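Local coordinates for adenosine monophosphate-protein transferase FICD homolog (Caenorhabditis elegans, PDB 5JJ6) that is a mainly helical member of the Fic/DOC family, with a Fic-type fold and a long helix packed against it, at residues B[109-120]-B[334-345]; B[184-193]-B[290-298]. All coordinates share one frame; numbering follows the deposited sequence.

Contact 1: B[109-120]-B[334-345]; sequences MLRSVHDLRDEF and AKHSEASIQRYI
The carboxy-terminal part of the long helix 89-120 packs beside helix 327-346, the last helix of the model, with Val-113, Leu-116 and Phe-120 in contact with Ala-334, Glu-338, Ile-341 and Ile-345. The two segments run in nearly the same direction, at 24°, their axes 9.9 Å apart. Ile-341 divides its branches among Leu-116, Phe-120 and Arg-117. Its CG2, anti to the backbone N, lies 3.7 Å from Leu-116 CG and close to Phe-120 CB. Its CD1 reaches Arg-117 CB at 3.7 Å. Tyr-344 CB and Ile-345 CD1 lie at the edge of the Phe-120 ring, Tyr-344 CB 3.5 Å from Phe-120 CE1. The Phe-120 and Tyr-344 rings are oblique, planes at 59°, and Tyr-344 OH bonds to Thr-136 of helix 127-148. Toward the other end, the Leu-116 side chain crosses that of Glu-338 at about a right angle, CD2 3.8 Å from Glu-338 CG. Met-109 SD touches Ala-334 CB at 4.0 Å, and Ile-264 of helix 263-277 touches both Val-113 and Ala-334. This is near-parallel helix packing, largely apolar, with the Glu-338 side chain laid against Leu-116 and Val-113, here joining a long helix to the helical core of a Fic-type fold.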
loop_
_atom_site.group_PDB
_atom_site.type_symbol
_atom_site.label_atom_id
_atom_site.label_comp_id
_atom_site.label_asym_id
_atom_site.label_seq_id
_atom_site.Cartn_x
_atom_site.Cartn_y
_atom_site.Cartn_z
ATOM N N MET B 109 -39.187 1.922 17.289
ATOM C CA MET B 109 -37.992 1.111 17.037
ATOM C C MET B 109 -36.735 1.841 17.468
ATOM O O MET B 109 -35.962 1.329 18.280
ATOM C CB MET B 109 -37.869 0.757 15.559
ATOM C CG MET B 109 -36.530 0.152 15.196
ATOM S SD MET B 109 -36.227 0.195 13.413
ATOM C CE MET B 109 -36.072 1.949 13.106
ATOM N N LEU B 110 -36.540 3.041 16.932
ATOM C CA LEU B 110 -35.404 3.858 17.340
ATOM C C LEU B 110 -35.318 4.076 18.849
ATOM O O LEU B 110 -34.226 4.047 19.421
ATOM C CB LEU B 110 -35.447 5.209 16.646
ATOM C CG LEU B 110 -35.189 5.169 15.148
ATOM C CD1 LEU B 110 -34.937 6.575 14.648
ATOM C CD2 LEU B 110 -34.009 4.262 14.816
ATOM N N ARG B 111 -36.460 4.305 19.495
ATOM C CA ARG B 111 -36.450 4.468 20.947
ATOM C C ARG B 111 -35.964 3.200 21.651
ATOM O O ARG B 111 -35.186 3.273 22.598
ATOM C CB ARG B 111 -37.827 4.884 21.456
ATOM C CG ARG B 111 -37.849 6.338 21.938
ATOM C CD ARG B 111 -39.261 6.860 22.066
ATOM N NE ARG B 111 -40.175 5.788 22.447
ATOM C CZ ARG B 111 -41.279 5.467 21.778
ATOM N NH1 ARG B 111 -41.612 6.134 20.677
ATOM N NH2 ARG B 111 -42.047 4.469 22.210
ATOM N N SER B 112 -36.403 2.045 21.164
ATOM C CA SER B 112 -36.035 0.758 21.743
ATOM C C SER B 112 -34.520 0.524 21.625
ATOM O O SER B 112 -33.854 0.140 22.599
ATOM C CB SER B 112 -36.818 -0.366 21.070
ATOM O OG SER B 112 -36.172 -1.609 21.257
ATOM N N VAL B 113 -33.982 0.762 20.431
ATOM C CA VAL B 113 -32.544 0.646 20.217
ATOM C C VAL B 113 -31.780 1.593 21.139
ATOM O O VAL B 113 -30.764 1.224 21.727
ATOM C CB VAL B 113 -32.164 0.964 18.756
ATOM C CG1 VAL B 113 -30.654 1.103 18.597
ATOM C CG2 VAL B 113 -32.695 -0.113 17.834
ATOM N N HIS B 114 -32.272 2.813 21.284
ATOM C CA HIS B 114 -31.626 3.757 22.185
ATOM C C HIS B 114 -31.649 3.304 23.654
ATOM O O HIS B 114 -30.641 3.442 24.354
ATOM C CB HIS B 114 -32.243 5.135 22.023
ATOM C CG HIS B 114 -31.591 5.941 20.942
ATOM N ND1 HIS B 114 -30.723 6.976 21.205
ATOM C CD2 HIS B 114 -31.661 5.838 19.591
ATOM C CE1 HIS B 114 -30.293 7.488 20.062
ATOM N NE2 HIS B 114 -30.845 6.814 19.069
ATOM N N ASP B 115 -32.756 2.736 24.132
ATOM C CA ASP B 115 -32.781 2.365 25.546
ATOM C C ASP B 115 -31.879 1.148 25.770
ATOM O O ASP B 115 -31.229 1.004 26.824
ATOM C CB ASP B 115 -34.204 2.040 26.039
ATOM C CG ASP B 115 -35.241 3.080 25.625
ATOM O OD1 ASP B 115 -34.946 4.302 25.686
ATOM O OD2 ASP B 115 -36.380 2.674 25.275
ATOM N N LEU B 116 -31.761 0.315 24.743
ATOM C CA LEU B 116 -30.869 -0.828 24.846
ATOM C C LEU B 116 -29.397 -0.376 24.810
ATOM O O LEU B 116 -28.530 -0.989 25.449
ATOM C CB LEU B 116 -31.179 -1.817 23.732
ATOM C CG LEU B 116 -30.389 -3.107 23.701
ATOM C CD1 LEU B 116 -30.641 -3.859 25.000
ATOM C CD2 LEU B 116 -30.830 -3.935 22.510
ATOM N N ARG B 117 -29.126 0.732 24.115
ATOM C CA ARG B 117 -27.788 1.327 24.145
ATOM C C ARG B 117 -27.501 1.876 25.528
ATOM O O ARG B 117 -26.403 1.713 26.048
ATOM C CB ARG B 117 -27.616 2.448 23.111
ATOM C CG ARG B 117 -26.318 3.250 23.317
ATOM C CD ARG B 117 -26.415 4.702 22.875
ATOM N NE ARG B 117 -27.340 5.466 23.707
ATOM C CZ ARG B 117 -27.828 6.665 23.387
ATOM N NH1 ARG B 117 -27.476 7.250 22.245
ATOM N NH2 ARG B 117 -28.673 7.281 24.210
ATOM N N ASP B 118 -28.485 2.549 26.119
ATOM C CA ASP B 118 -28.290 3.087 27.459
ATOM C C ASP B 118 -28.012 1.972 28.458
ATOM O O ASP B 118 -27.221 2.157 29.385
ATOM C CB ASP B 118 -29.495 3.912 27.911
ATOM C CG ASP B 118 -29.607 5.220 27.163
ATOM O OD1 ASP B 118 -28.560 5.720 26.695
ATOM O OD2 ASP B 118 -30.733 5.759 27.058
ATOM N N GLU B 119 -28.606 0.799 28.256
ATOM C CA GLU B 119 -28.329 -0.274 29.202
ATOM C C GLU B 119 -27.060 -1.063 28.821
ATOM O O GLU B 119 -26.516 -1.820 29.632
ATOM C CB GLU B 119 -29.554 -1.195 29.311
ATOM C CG GLU B 119 -29.253 -2.687 29.382
ATOM C CD GLU B 119 -30.497 -3.539 29.507
ATOM O OE1 GLU B 119 -31.585 -2.969 29.768
ATOM O OE2 GLU B 119 -30.381 -4.777 29.357
ATOM N N PHE B 120 -26.514 -0.800 27.636
ATOM C CA PHE B 120 -25.179 -1.313 27.312
ATOM C C PHE B 120 -24.091 -0.556 28.072
ATOM O O PHE B 120 -23.111 -1.149 28.519
ATOM C CB PHE B 120 -24.912 -1.237 25.805
ATOM C CG PHE B 120 -23.467 -1.448 25.427
ATOM C CD1 PHE B 120 -22.905 -2.718 25.444
ATOM C CD2 PHE B 120 -22.673 -0.376 25.033
ATOM C CE1 PHE B 120 -21.567 -2.919 25.086
ATOM C CE2 PHE B 120 -21.337 -0.566 24.674
ATOM C CZ PHE B 120 -20.785 -1.841 24.700
ATOM N N ALA B 334 -30.250 0.149 12.261
ATOM C CA ALA B 334 -30.840 0.053 13.594
ATOM C C ALA B 334 -30.908 -1.403 14.050
ATOM O O ALA B 334 -30.494 -1.742 15.159
ATOM C CB ALA B 334 -32.210 0.664 13.616
ATOM N N LYS B 335 -31.438 -2.262 13.194
ATOM C CA LYS B 335 -31.529 -3.686 13.505
ATOM C C LYS B 335 -30.184 -4.252 13.923
ATOM O O LYS B 335 -30.088 -5.008 14.906
ATOM C CB LYS B 335 -32.059 -4.481 12.311
ATOM C CG LYS B 335 -31.961 -5.973 12.481
ATOM C CD LYS B 335 -32.529 -6.737 11.298
ATOM C CE LYS B 335 -32.516 -8.217 11.596
ATOM N NZ LYS B 335 -33.423 -9.000 10.733
ATOM N N HIS B 336 -29.136 -3.872 13.196
ATOM C CA HIS B 336 -27.850 -4.528 13.434
ATOM C C HIS B 336 -27.012 -3.909 14.545
ATOM O O HIS B 336 -26.215 -4.611 15.168
ATOM C CB HIS B 336 -27.042 -4.578 12.149
ATOM C CG HIS B 336 -27.554 -5.593 11.187
ATOM N ND1 HIS B 336 -27.881 -6.873 11.575
ATOM C CD2 HIS B 336 -27.828 -5.517 9.865
ATOM C CE1 HIS B 336 -28.316 -7.550 10.529
ATOM N NE2 HIS B 336 -28.299 -6.749 9.479
ATOM N N SER B 337 -27.185 -2.626 14.831
ATOM C CA SER B 337 -26.560 -2.106 16.035
ATOM C C SER B 337 -27.291 -2.698 17.243
ATOM O O SER B 337 -26.681 -2.943 18.293
ATOM C CB SER B 337 -26.553 -0.584 16.069
ATOM O OG SER B 337 -27.814 -0.067 15.733
ATOM N N GLU B 338 -28.592 -2.948 17.101
ATOM C CA GLU B 338 -29.300 -3.629 18.178
ATOM C C GLU B 338 -28.712 -5.044 18.350
ATOM O O GLU B 338 -28.501 -5.487 19.470
ATOM C CB GLU B 338 -30.819 -3.666 17.929
ATOM C CG GLU B 338 -31.579 -4.645 18.840
ATOM C CD GLU B 338 -33.020 -4.220 19.164
ATOM O OE1 GLU B 338 -33.748 -5.018 19.796
ATOM O OE2 GLU B 338 -33.433 -3.098 18.790
ATOM N N ALA B 339 -28.441 -5.752 17.255
ATOM C CA ALA B 339 -27.847 -7.089 17.367
ATOM C C ALA B 339 -26.419 -7.060 17.944
ATOM O O ALA B 339 -25.982 -8.022 18.576
ATOM C CB ALA B 339 -27.850 -7.790 16.018
ATOM N N SER B 340 -25.684 -5.980 17.679
ATOM C CA SER B 340 -24.351 -5.769 18.251
ATOM C C SER B 340 -24.419 -5.614 19.768
ATOM O O SER B 340 -23.782 -6.368 20.536
ATOM C CB SER B 340 -23.692 -4.542 17.624
ATOM O OG SER B 340 -23.662 -4.655 16.210
ATOM N N ILE B 341 -25.179 -4.612 20.200
ATOM C CA ILE B 341 -25.378 -4.396 21.621
ATOM C C ILE B 341 -25.838 -5.694 22.260
ATOM O O ILE B 341 -25.373 -6.068 23.323
ATOM C CB ILE B 341 -26.406 -3.293 21.885
ATOM C CG1 ILE B 341 -25.890 -1.967 21.336
ATOM C CG2 ILE B 341 -26.656 -3.145 23.361
ATOM C CD1 ILE B 341 -26.864 -0.827 21.464
ATOM N N GLN B 342 -26.720 -6.402 21.571
ATOM C CA GLN B 342 -27.242 -7.665 22.058
ATOM C C GLN B 342 -26.122 -8.694 22.205
ATOM O O GLN B 342 -26.126 -9.486 23.141
ATOM C CB GLN B 342 -28.337 -8.194 21.139
ATOM C CG GLN B 342 -29.293 -9.138 21.836
ATOM C CD GLN B 342 -29.969 -8.468 23.022
ATOM O OE1 GLN B 342 -29.403 -8.391 24.115
ATOM N NE2 GLN B 342 -31.173 -7.942 22.800
ATOM N N ARG B 343 -25.192 -8.703 21.255
ATOM C CA ARG B 343 -24.022 -9.578 21.333
ATOM C C ARG B 343 -23.289 -9.349 22.646
ATOM O O ARG B 343 -22.973 -10.302 23.360
ATOM C CB ARG B 343 -23.062 -9.328 20.169
ATOM C CG ARG B 343 -22.065 -10.431 19.950
ATOM C CD ARG B 343 -21.258 -10.212 18.681
ATOM N NE ARG B 343 -19.840 -10.486 18.921
ATOM C CZ ARG B 343 -18.969 -9.579 19.356
ATOM N NH1 ARG B 343 -17.700 -9.913 19.555
ATOM N NH2 ARG B 343 -19.368 -8.332 19.593
ATOM N N TYR B 344 -23.022 -8.085 22.969
ATOM C CA TYR B 344 -22.343 -7.806 24.238
ATOM C C TYR B 344 -23.188 -8.103 25.481
ATOM O O TYR B 344 -22.708 -8.718 26.428
ATOM C CB TYR B 344 -21.877 -6.350 24.285
ATOM C CG TYR B 344 -20.800 -6.036 23.280
ATOM C CD1 TYR B 344 -19.471 -6.286 23.578
ATOM C CD2 TYR B 344 -21.104 -5.497 22.037
ATOM C CE1 TYR B 344 -18.469 -6.006 22.676
ATOM C CE2 TYR B 344 -20.104 -5.217 21.122
ATOM C CZ TYR B 344 -18.788 -5.473 21.452
ATOM O OH TYR B 344 -17.776 -5.202 20.568
ATOM N N ILE B 345 -24.454 -7.703 25.453
ATOM C CA ILE B 345 -25.372 -7.889 26.573
ATOM C C ILE B 345 -25.565 -9.364 26.926
ATOM O O ILE B 345 -25.389 -9.763 28.075
ATOM C CB ILE B 345 -26.766 -7.268 26.252
ATOM C CG1 ILE B 345 -26.710 -5.734 26.227
ATOM C CG2 ILE B 345 -27.842 -7.801 27.193
ATOM C CD1 ILE B 345 -25.938 -5.126 27.362
#

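Contact 2: B[184-193]-B[290-298]; sequences ALRFLNCSLL and LLLNLIMMR
Leu-188 is a knob that fits into a hole formed by Leu-290, Asn-293, Leu-294 and Met-297, the central feature of a near-parallel helix pair in the Fic fold. Its host, helix 284-297, begins within the Fic signature sequence HPFTDGNGR; helix 172-191 lies beside it at 24°, with the short axes 10.9 Å apart.

The apolar packing is carried mostly by leucines, with Ala-184 and Met-297. With CG anti to its backbone N (chi1 -173°), Leu-188 spreads its two methyls across the hole: CD1 lies 3.8 Å from Leu-290 CG, the two side chains sliding past each other in opposite directions, and CD2 lies 4.0 Å from Met-297 SD. One end of the interface is filled by Ala-184 CB against Leu-290 CD2 at 3.7 Å. Toward the other end, Leu-294 CD1 is shared by Leu-193 CD2 and Leu-192 CB, each 3.7 Å away, Leu-192 crossing Leu-294 at about a right angle.

Two asparagines send one polar atom each to a partner outside the segments. Asn-293 OD1 accepts from the backbone N of Val-304, and Asn-189 ND2 bonds to Tyr-137 OH of helix 127-148. The Asn-189 side chain crosses that of Met-297 at about a right angle, its OD1 lying against SD and CE of the thioether.

Arg-298 is held at both ends of its side chain. Its guanidinium NH1 bonds to the backbone O of Asp-198, while its aliphatic part packs along Leu-192 and Leu-193, CG lying 3.5 Å from Leu-193 CD2 and CD lying 3.6 Å from Leu-192 O.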
loop_
_atom_site.group_PDB
_atom_site.type_symbol
_atom_site.label_atom_id
_atom_site.label_comp_id
_atom_site.label_asym_id
_atom_site.label_seq_id
_atom_site.Cartn_x
_atom_site.Cartn_y
_atom_site.Cartn_z
ATOM N N ALA B 184 -7.173 0.935 9.863
ATOM C CA ALA B 184 -8.163 2.000 9.849
ATOM C C ALA B 184 -9.032 1.976 11.104
ATOM O O ALA B 184 -9.289 3.008 11.708
ATOM C CB ALA B 184 -9.029 1.896 8.601
ATOM N N LEU B 185 -9.479 0.792 11.492
ATOM C CA LEU B 185 -10.332 0.639 12.656
ATOM C C LEU B 185 -9.612 1.063 13.937
ATOM O O LEU B 185 -10.189 1.751 14.792
ATOM C CB LEU B 185 -10.825 -0.812 12.763
ATOM C CG LEU B 185 -11.925 -1.088 13.791
ATOM C CD1 LEU B 185 -13.105 -0.155 13.582
ATOM C CD2 LEU B 185 -12.378 -2.511 13.684
ATOM N N ARG B 186 -8.357 0.640 14.078
ATOM C CA ARG B 186 -7.571 0.987 15.264
ATOM C C ARG B 186 -7.399 2.500 15.336
ATOM O O ARG B 186 -7.493 3.097 16.406
ATOM C CB ARG B 186 -6.210 0.270 15.265
ATOM C CG ARG B 186 -6.252 -1.094 16.000
ATOM C CD ARG B 186 -4.900 -1.828 16.089
ATOM N NE ARG B 186 -4.237 -1.978 14.794
ATOM C CZ ARG B 186 -3.277 -1.165 14.355
ATOM N NH1 ARG B 186 -2.877 -0.149 15.116
ATOM N NH2 ARG B 186 -2.720 -1.358 13.162
ATOM N N PHE B 187 -7.153 3.109 14.181
ATOM C CA PHE B 187 -7.024 4.558 14.080
ATOM C C PHE B 187 -8.301 5.247 14.529
ATOM O O PHE B 187 -8.279 6.247 15.260
ATOM C CB PHE B 187 -6.703 4.951 12.652
ATOM C CG PHE B 187 -6.731 6.408 12.421
ATOM C CD1 PHE B 187 -5.777 7.227 12.991
ATOM C CD2 PHE B 187 -7.733 6.979 11.651
ATOM C CE1 PHE B 187 -5.800 8.605 12.778
ATOM C CE2 PHE B 187 -7.768 8.350 11.434
ATOM C CZ PHE B 187 -6.796 9.164 11.999
ATOM N N LEU B 188 -9.416 4.709 14.056
ATOM C CA LEU B 188 -10.720 5.206 14.425
ATOM C C LEU B 188 -10.865 5.205 15.939
ATOM O O LEU B 188 -11.247 6.212 16.530
ATOM C CB LEU B 188 -11.810 4.354 13.773
ATOM C CG LEU B 188 -13.269 4.773 13.875
ATOM C CD1 LEU B 188 -13.978 4.335 12.619
ATOM C CD2 LEU B 188 -13.928 4.146 15.080
ATOM N N ASN B 189 -10.501 4.100 16.578
ATOM C CA ASN B 189 -10.692 4.007 18.025
ATOM C C ASN B 189 -9.709 4.836 18.856
ATOM O O ASN B 189 -10.060 5.342 19.919
ATOM C CB ASN B 189 -10.626 2.546 18.473
ATOM C CG ASN B 189 -11.915 1.801 18.202
ATOM O OD1 ASN B 189 -12.993 2.348 18.388
ATOM N ND2 ASN B 189 -11.814 0.556 17.765
ATOM N N CYS B 190 -8.477 4.967 18.390
ATOM C CA CYS B 190 -7.469 5.619 19.205
ATOM C C CYS B 190 -7.134 7.048 18.791
ATOM O O CYS B 190 -6.213 7.648 19.336
ATOM C CB CYS B 190 -6.208 4.752 19.234
ATOM S SG CYS B 190 -6.509 3.159 20.074
ATOM N N SER B 191 -7.872 7.613 17.849
ATOM C CA SER B 191 -7.636 9.018 17.506
ATOM C C SER B 191 -8.938 9.786 17.383
ATOM O O SER B 191 -9.052 10.914 17.861
ATOM C CB SER B 191 -6.820 9.154 16.220
ATOM O OG SER B 191 -5.495 8.692 16.430
ATOM N N LEU B 192 -9.917 9.164 16.740
ATOM C CA LEU B 192 -11.129 9.849 16.356
ATOM C C LEU B 192 -12.194 9.779 17.454
ATOM O O LEU B 192 -13.245 10.393 17.325
ATOM C CB LEU B 192 -11.656 9.262 15.052
ATOM C CG LEU B 192 -10.680 9.390 13.873
ATOM C CD1 LEU B 192 -11.319 8.889 12.589
ATOM C CD2 LEU B 192 -10.143 10.798 13.692
ATOM N N LEU B 193 -11.929 9.034 18.526
ATOM C CA LEU B 193 -12.896 8.915 19.626
ATOM C C LEU B 193 -12.458 9.641 20.908
ATOM O O LEU B 193 -13.218 9.726 21.876
ATOM C CB LEU B 193 -13.166 7.448 19.949
ATOM C CG LEU B 193 -13.868 6.647 18.861
ATOM C CD1 LEU B 193 -14.564 5.439 19.466
ATOM C CD2 LEU B 193 -14.847 7.531 18.127
ATOM N N LEU B 290 -17.228 2.588 7.618
ATOM C CA LEU B 290 -16.349 3.016 8.689
ATOM C C LEU B 290 -16.881 4.300 9.301
ATOM O O LEU B 290 -16.998 4.417 10.514
ATOM C CB LEU B 290 -14.930 3.202 8.166
ATOM C CG LEU B 290 -13.804 2.908 9.150
ATOM C CD1 LEU B 290 -13.914 1.503 9.715
ATOM C CD2 LEU B 290 -12.486 3.118 8.440
ATOM N N LEU B 291 -17.229 5.244 8.435
ATOM C CA LEU B 291 -17.758 6.547 8.821
ATOM C C LEU B 291 -19.045 6.390 9.617
ATOM O O LEU B 291 -19.231 7.031 10.667
ATOM C CB LEU B 291 -18.015 7.393 7.579
ATOM C CG LEU B 291 -18.553 8.788 7.861
ATOM C CD1 LEU B 291 -17.707 9.463 8.925
ATOM C CD2 LEU B 291 -18.581 9.611 6.583
ATOM N N LEU B 292 -19.921 5.530 9.099
ATOM C CA LEU B 292 -21.130 5.139 9.801
ATOM C C LEU B 292 -20.769 4.765 11.224
ATOM O O LEU B 292 -21.299 5.337 12.198
ATOM C CB LEU B 292 -21.796 3.956 9.097
ATOM C CG LEU B 292 -23.174 3.432 9.514
ATOM C CD1 LEU B 292 -23.680 2.536 8.419
ATOM C CD2 LEU B 292 -23.140 2.652 10.810
ATOM N N ASN B 293 -19.836 3.824 11.330
ATOM C CA ASN B 293 -19.428 3.322 12.632
ATOM C C ASN B 293 -18.842 4.368 13.586
ATOM O O ASN B 293 -19.157 4.378 14.774
ATOM C CB ASN B 293 -18.419 2.215 12.464
ATOM C CG ASN B 293 -18.138 1.541 13.749
ATOM O OD1 ASN B 293 -19.057 1.046 14.411
ATOM N ND2 ASN B 293 -16.872 1.562 14.163
ATOM N N LEU B 294 -17.983 5.230 13.056
ATOM C CA LEU B 294 -17.425 6.331 13.810
ATOM C C LEU B 294 -18.554 7.149 14.417
ATOM O O LEU B 294 -18.603 7.342 15.630
ATOM C CB LEU B 294 -16.544 7.193 12.909
ATOM C CG LEU B 294 -16.136 8.575 13.406
ATOM C CD1 LEU B 294 -15.257 8.441 14.614
ATOM C CD2 LEU B 294 -15.416 9.315 12.300
ATOM N N ILE B 295 -19.467 7.619 13.573
ATOM C CA ILE B 295 -20.632 8.372 14.046
ATOM C C ILE B 295 -21.418 7.628 15.138
ATOM O O ILE B 295 -21.804 8.214 16.144
ATOM C CB ILE B 295 -21.579 8.683 12.896
ATOM C CG1 ILE B 295 -20.879 9.560 11.875
ATOM C CG2 ILE B 295 -22.835 9.362 13.398
ATOM C CD1 ILE B 295 -21.782 9.940 10.776
ATOM N N MET B 296 -21.640 6.334 14.948
ATOM C CA MET B 296 -22.392 5.561 15.926
ATOM C C MET B 296 -21.658 5.407 17.259
ATOM O O MET B 296 -22.287 5.357 18.310
ATOM C CB MET B 296 -22.685 4.173 15.373
ATOM C CG MET B 296 -23.668 4.179 14.264
ATOM S SD MET B 296 -25.260 4.416 15.020
ATOM C CE MET B 296 -25.518 2.821 15.798
ATOM N N MET B 297 -20.329 5.352 17.215
ATOM C CA MET B 297 -19.521 5.151 18.419
ATOM C C MET B 297 -19.390 6.444 19.223
ATOM O O MET B 297 -19.398 6.416 20.458
ATOM C CB MET B 297 -18.136 4.612 18.058
ATOM C CG MET B 297 -18.134 3.164 17.539
ATOM S SD MET B 297 -16.493 2.372 17.508
ATOM C CE MET B 297 -16.251 1.978 19.239
ATOM N N ARG B 298 -19.293 7.577 18.531
ATOM C CA ARG B 298 -19.209 8.851 19.225
ATOM C C ARG B 298 -20.525 9.182 19.923
ATOM O O ARG B 298 -20.605 10.143 20.685
ATOM C CB ARG B 298 -18.806 9.969 18.269
ATOM C CG ARG B 298 -17.536 9.636 17.541
ATOM C CD ARG B 298 -16.794 10.855 17.050
ATOM N NE ARG B 298 -17.683 11.894 16.570
ATOM C CZ ARG B 298 -17.448 13.186 16.746
ATOM N NH1 ARG B 298 -16.354 13.562 17.402
ATOM N NH2 ARG B 298 -18.306 14.097 16.279
#

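Overall arrangement
The centres of the two contacts lie about 18 Å apart, and along the chain contact 2 is nested inside the loop that contact 1 closes. Their segments touch directly where Ser-337 CB packs against Met-296 CE of segment 290-298, 3.6 Å away, so helices 284-297 and 327-346 are neighbours in one core. Helix 263-277 borders both, through Ile-264 at contact 1 and by packing on Leu-291, Leu-292, Ile-295 and Met-296, which do not touch 184-193; helix 127-148 likewise reaches both. Phe-301 is touched by Arg-117 and by Met-296. Contact 2 involves the helix that starts in the family's signature loop, whereas contact 1 joins the long helix 89-120 to helix 327-346.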